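N5-Carboxyaminoimidazole ribonucleotide synthetase (Staphylococcus aureus subsp. aureus, PDB 3ORQ) catalyses the ATP-dependent joining of 5-aminoimidazole ribonucleotide and bicarbonate to give N5-carboxyaminoimidazole ribonucleotide, a ligase reaction carried out on an ATP-grasp fold. Local coordinates at residues G16-G21 with K65-L70; D75-E80 with Y96-G101. All coordinates share one frame; numbering follows the deposited sequence.

Contact 1 of 2, residues G16-G21 with K65-L70; sequences GIIGGG and KALNQL
Gly16 and Leu70 meet where strand 14-18 packs against helix 64-73, and here the strand offers bare backbone: Leu70 CD1 rests 4.0 Å from Gly16 CA. A glycine suits the spot because a beta carbon would point toward the helix and would lie 3.3 Å from Leu70 CD1, a tight fit. Leu70 points toward the strand, CG anti to its backbone N (chi1 -179°); of its methyls, CD1 lies over Gly16 and CD2 against Ile18. Ile17, as expected of the alternation in a strand, turns its side chain to the other face of the sheet, where Met27 and Ala28 of helix 22-33 receive it. Ile18 sets off to one side, but its CG1 and CD1 reach the helix and carry the rest of the contact. Its CG1 lies 3.7 Å from Leu70 CD2, the two chains crossing obliquely, while its terminal CD1 extends further to meet Leu67 CD2 at 4.0 Å, and this second pair crosses at about a right angle. Leu67 and Leu70 are three residues apart, about one turn of helix, so the ends of both can reach Ile18; branched aliphatic side chains fill this buried layer without any hydrogen bond between the segments. Beyond Ile18 the chain leaves the helix. Gly19 has phi 110°, a conformation in which a beta carbon would jam against the preceding carbonyl O, and Gly20 N is bound by Asp42 OD1. Gly21 takes the N-cap position of helix 22-33. The short axes of strand and helix pass 9.8 Å apart and run nearly antiparallel, at 153°, as in the alternating strands and helices of a Rossmann-like domain, whose first strand here runs into a glycine-rich turn consistent with the GxGxxG pattern.

Contact 2 of 2, residues D75-E80 with Y96-G101; sequences DVITYE and YNIPQG
Ile77 N donates to Asn97 O (2.9 Å), tying strand 76-79, an outer strand of the parallel sheet in the Rossmann-like preATP-grasp domain, to the irregular chain after helix 86-95. The same carbonyl O also receives a CA-H...O contact from Val76. Asn97 adds its side chain, CG anti to the backbone N: ND2 meets a lone pair of Asp75 O in the carbonyl plane by a nearly straight bond (163° at the hydrogen), and that oxygen lies in the plane of the Asn97 amide. An asparagine suits the place because its amide N-H can reach the backbone carbonyl of Asp75. Apolar groups fill in between, with Val76 CG2 3.7 Å from Pro99 CD and Ile77 CB beside Ile98 CG1. The Gln100 amide stacks on the Tyr79 ring, planes 11° apart, with Gln100 NE2 3.5 Å from Tyr79 CZ. Thr78 OG1, also bonded to His294 NE2, donates to Gln100 OE1 at 2.6 Å from a position tilted 28° out of the carbonyl plane. Further out, Leu89, Leu92 and Cys93 of helix 86-95 pack on Ile98, and a type I turn from Ile98 to Gly101 presents Gln100; the positive phi of Gly101 favours glycine at its end. Waters help fix the rotation of the amide: water 2 joins Ile77 O to both Gln100 N and Gln100 OE1, while water 4 links Tyr79 O to Gln100 NE2.

From the N terminus, strand 14-18 comes first; the chain then passes through helix 22-33 and strands 37-42 and 55-58 before helix 64-73 returns to close contact 1. Only after that does contact 2 open, so the two lie in series: strand 76-79 follows the helix directly, and helix 86-95 carries the chain back to 96-101. Their centres are about 10 Å apart. Gly16 O and Thr78 N, 2.8 Å apart, join the two strands as sheet neighbours, and Asn68 OD1 probably bonds Tyr96 OH. Contact 1 thus fastens a helix over the sheet, while contact 2 lines a connecting loop along its outer strand.

Contact 1 of 2, residues G16-G21 with K65-L70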
loop_
_atom_site.group_PDB
_atom_site.type_symbol
_atom_site.label_atom_id
_atom_site.label_comp_id
_atom_site.label_asym_id
_atom_site.label_seq_id
_atom_site.Cartn_x
_atom_site.Cartn_y
_atom_site.Cartn_z
ATOM N N GLY A 16 8.467 15.789 6.167
ATOM C CA GLY A 16 7.427 16.804 6.259
ATOM C C GLY A 16 6.668 16.929 4.951
ATOM O O GLY A 16 7.276 16.884 3.877
ATOM N N ILE A 17 5.333 17.044 5.041
ATOM C CA ILE A 17 4.480 17.186 3.861
ATOM C C ILE A 17 3.618 18.417 3.986
ATOM O O ILE A 17 2.800 18.547 4.899
ATOM C CB ILE A 17 3.525 15.971 3.629
ATOM C CG1 ILE A 17 4.303 14.658 3.430
ATOM C CG2 ILE A 17 2.691 16.187 2.375
ATOM C CD1 ILE A 17 3.318 13.433 3.266
ATOM N N ILE A 18 3.766 19.319 3.034
ATOM C CA ILE A 18 2.893 20.473 2.995
ATOM C C ILE A 18 1.685 20.120 2.137
ATOM O O ILE A 18 1.821 19.945 0.904
ATOM C CB ILE A 18 3.638 21.668 2.398
ATOM C CG1 ILE A 18 4.947 21.888 3.172
ATOM C CG2 ILE A 18 2.723 22.908 2.418
ATOM C CD1 ILE A 18 5.895 22.952 2.527
ATOM N N GLY A 19 0.513 20.019 2.772
ATOM C CA GLY A 19 -0.718 19.604 2.067
ATOM C C GLY A 19 -1.157 18.206 2.513
ATOM O O GLY A 19 -0.371 17.250 2.452
ATOM N N GLY A 20 -2.398 18.073 2.958
ATOM C CA GLY A 20 -2.893 16.824 3.488
ATOM C C GLY A 20 -4.039 16.245 2.708
ATOM O O GLY A 20 -4.884 15.549 3.258
ATOM N N GLY A 21 -4.081 16.514 1.418
ATOM C CA GLY A 21 -5.124 15.989 0.565
ATOM C C GLY A 21 -4.790 14.527 0.330
ATOM O O GLY A 21 -3.951 13.946 1.033
ATOM N N LYS A 65 5.218 30.920 10.544
ATOM C CA LYS A 65 5.583 30.292 11.823
ATOM C C LYS A 65 5.370 28.775 11.748
ATOM O O LYS A 65 6.195 27.991 12.211
ATOM C CB LYS A 65 4.778 30.845 13.019
ATOM C CG LYS A 65 4.776 32.351 13.185
ATOM C CD LYS A 65 5.956 32.850 14.001
ATOM C CE LYS A 65 5.823 34.358 14.290
ATOM N NZ LYS A 65 7.077 34.936 14.842
ATOM N N ALA A 66 4.229 28.387 11.199
ATOM C CA ALA A 66 3.862 26.974 11.118
ATOM C C ALA A 66 4.793 26.239 10.147
ATOM O O ALA A 66 5.251 25.149 10.467
ATOM C CB ALA A 66 2.450 26.820 10.703
ATOM N N LEU A 67 5.095 26.855 8.995
ATOM C CA LEU A 67 6.000 26.209 8.035
ATOM C C LEU A 67 7.389 26.016 8.680
ATOM O O LEU A 67 8.019 24.972 8.495
ATOM C CB LEU A 67 6.078 26.961 6.702
ATOM C CG LEU A 67 4.813 27.026 5.827
ATOM C CD1 LEU A 67 4.938 28.144 4.774
ATOM C CD2 LEU A 67 4.487 25.674 5.152
ATOM N N ASN A 68 7.831 26.992 9.488
ATOM C CA ASN A 68 9.067 26.813 10.217
ATOM C C ASN A 68 9.070 25.708 11.281
ATOM O O ASN A 68 10.056 24.975 11.414
ATOM C CB ASN A 68 9.579 28.122 10.766
ATOM C CG ASN A 68 10.525 28.786 9.805
ATOM O OD1 ASN A 68 11.739 28.512 9.833
ATOM N ND2 ASN A 68 9.982 29.643 8.911
ATOM N N GLN A 69 7.975 25.607 12.034
ATOM C CA GLN A 69 7.773 24.480 12.921
ATOM C C GLN A 69 7.831 23.148 12.162
ATOM O O GLN A 69 8.429 22.187 12.634
ATOM C CB GLN A 69 6.466 24.626 13.705
ATOM C CG GLN A 69 6.612 25.544 14.936
ATOM C CD GLN A 69 7.713 25.051 15.915
ATOM O OE1 GLN A 69 8.831 25.581 15.941
ATOM N NE2 GLN A 69 7.389 24.024 16.701
ATOM N N LEU A 70 7.244 23.103 10.976
ATOM C CA LEU A 70 7.353 21.923 10.149
ATOM C C LEU A 70 8.823 21.593 9.851
ATOM O O LEU A 70 9.260 20.448 10.017
ATOM C CB LEU A 70 6.564 22.072 8.861
ATOM C CG LEU A 70 6.624 20.835 7.963
ATOM C CD1 LEU A 70 5.897 19.659 8.621
ATOM C CD2 LEU A 70 5.981 21.158 6.670
#

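Contact 2 of 2, residues D75-E80 with Y96-G101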
loop_
_atom_site.group_PDB
_atom_site.type_symbol
_atom_site.label_atom_id
_atom_site.label_comp_id
_atom_site.label_asym_id
_atom_site.label_seq_id
_atom_site.Cartn_x
_atom_site.Cartn_y
_atom_site.Cartn_z
ATOM N N ASP A 75 13.448 16.034 8.648
ATOM C CA ASP A 75 14.779 15.932 8.040
ATOM C C ASP A 75 14.725 16.243 6.547
ATOM O O ASP A 75 15.755 16.545 5.922
ATOM C CB ASP A 75 15.341 14.533 8.268
ATOM C CG ASP A 75 15.439 14.197 9.728
ATOM O OD1 ASP A 75 16.259 14.817 10.427
ATOM O OD2 ASP A 75 14.680 13.350 10.206
ATOM N N VAL A 76 13.528 16.139 5.976
ATOM C CA VAL A 76 13.289 16.526 4.577
ATOM C C VAL A 76 11.885 17.062 4.465
ATOM O O VAL A 76 11.003 16.603 5.168
ATOM C CB VAL A 76 13.519 15.337 3.575
ATOM C CG1 VAL A 76 12.516 14.236 3.786
ATOM C CG2 VAL A 76 13.430 15.814 2.163
ATOM N N ILE A 77 11.661 18.032 3.591
ATOM C CA ILE A 77 10.289 18.549 3.387
ATOM C C ILE A 77 9.911 18.438 1.920
ATOM O O ILE A 77 10.704 18.779 1.043
ATOM C CB ILE A 77 10.123 19.998 3.873
ATOM C CG1 ILE A 77 10.288 20.105 5.385
ATOM C CG2 ILE A 77 8.782 20.560 3.504
ATOM C CD1 ILE A 77 10.532 21.507 5.801
ATOM N N THR A 78 8.724 17.896 1.668
ATOM C CA THR A 78 8.173 17.820 0.305
ATOM C C THR A 78 6.782 18.436 0.332
ATOM O O THR A 78 6.299 18.858 1.380
ATOM C CB THR A 78 8.109 16.369 -0.232
ATOM O OG1 THR A 78 7.636 16.363 -1.594
ATOM C CG2 THR A 78 7.205 15.471 0.656
ATOM N N TYR A 79 6.145 18.536 -0.821
ATOM C CA TYR A 79 4.868 19.215 -0.870
ATOM C C TYR A 79 3.993 18.405 -1.751
ATOM O O TYR A 79 4.475 17.708 -2.659
ATOM C CB TYR A 79 4.979 20.659 -1.415
ATOM C CG TYR A 79 5.894 20.808 -2.593
ATOM C CD1 TYR A 79 5.473 20.481 -3.878
ATOM C CD2 TYR A 79 7.190 21.280 -2.432
ATOM C CE1 TYR A 79 6.360 20.579 -4.980
ATOM C CE2 TYR A 79 8.071 21.427 -3.556
ATOM C CZ TYR A 79 7.638 21.065 -4.794
ATOM O OH TYR A 79 8.471 21.201 -5.847
ATOM N N GLU A 80 2.702 18.550 -1.508
ATOM C CA GLU A 80 1.681 17.724 -2.093
ATOM C C GLU A 80 0.897 18.529 -3.139
ATOM O O GLU A 80 0.258 17.959 -4.012
ATOM C CB GLU A 80 0.747 17.236 -0.959
ATOM C CG GLU A 80 -0.418 16.437 -1.399
ATOM C CD GLU A 80 -1.772 16.973 -0.971
ATOM O OE1 GLU A 80 -2.767 16.309 -1.277
ATOM O OE2 GLU A 80 -1.863 18.047 -0.379
ATOM N N TYR A 96 16.096 24.755 5.577
ATOM C CA TYR A 96 15.901 23.323 5.784
ATOM C C TYR A 96 16.170 22.512 4.536
ATOM O O TYR A 96 16.464 23.056 3.515
ATOM C CB TYR A 96 14.475 23.060 6.262
ATOM C CG TYR A 96 14.083 23.921 7.431
ATOM C CD1 TYR A 96 14.477 23.574 8.740
ATOM C CD2 TYR A 96 13.332 25.102 7.240
ATOM C CE1 TYR A 96 14.150 24.392 9.834
ATOM C CE2 TYR A 96 12.990 25.912 8.316
ATOM C CZ TYR A 96 13.411 25.564 9.613
ATOM O OH TYR A 96 13.071 26.368 10.686
ATOM N N ASN A 97 16.032 21.192 4.632
ATOM C CA ASN A 97 16.351 20.301 3.513
ATOM C C ASN A 97 15.133 20.009 2.627
ATOM O O ASN A 97 14.197 19.250 3.037
ATOM C CB ASN A 97 16.967 19.008 4.042
ATOM C CG ASN A 97 17.262 18.018 2.943
ATOM O OD1 ASN A 97 17.737 18.398 1.887
ATOM N ND2 ASN A 97 16.956 16.746 3.177
ATOM N N ILE A 98 15.142 20.626 1.446
ATOM C CA ILE A 98 14.062 20.501 0.463
ATOM C C ILE A 98 14.710 20.335 -0.923
ATOM O O ILE A 98 14.864 21.305 -1.673
ATOM C CB ILE A 98 13.131 21.741 0.449
ATOM C CG1 ILE A 98 12.783 22.194 1.898
ATOM C CG2 ILE A 98 11.811 21.487 -0.383
ATOM C CD1 ILE A 98 11.694 23.318 1.973
ATOM N N PRO A 99 15.100 19.109 -1.258
ATOM C CA PRO A 99 15.834 18.884 -2.481
ATOM C C PRO A 99 15.022 19.298 -3.711
ATOM O O PRO A 99 15.601 19.568 -4.752
ATOM C CB PRO A 99 16.083 17.381 -2.479
ATOM C CG PRO A 99 15.895 16.950 -1.084
ATOM C CD PRO A 99 14.899 17.870 -0.484
ATOM N N GLN A 100 13.697 19.344 -3.580
ATOM C CA GLN A 100 12.830 19.832 -4.665
ATOM C C GLN A 100 13.001 21.309 -5.006
ATOM O O GLN A 100 12.637 21.736 -6.117
ATOM C CB GLN A 100 11.357 19.550 -4.324
ATOM C CG GLN A 100 10.941 18.123 -4.554
ATOM C CD GLN A 100 9.548 17.866 -4.006
ATOM O OE1 GLN A 100 9.331 17.887 -2.788
ATOM N NE2 GLN A 100 8.586 17.664 -4.908
ATOM N N GLY A 101 13.570 22.104 -4.090
ATOM C CA GLY A 101 13.867 23.535 -4.400
ATOM C C GLY A 101 12.570 24.318 -4.512
ATOM O O GLY A 101 11.505 23.829 -4.079
HETATM O O HOH W 1 15.641 19.767 7.206
HETATM O O HOH W 2 11.681 18.274 -1.418
HETATM O O HOH W 3 9.874 23.609 -6.424
HETATM O O HOH W 4 5.804 17.170 -5.057
#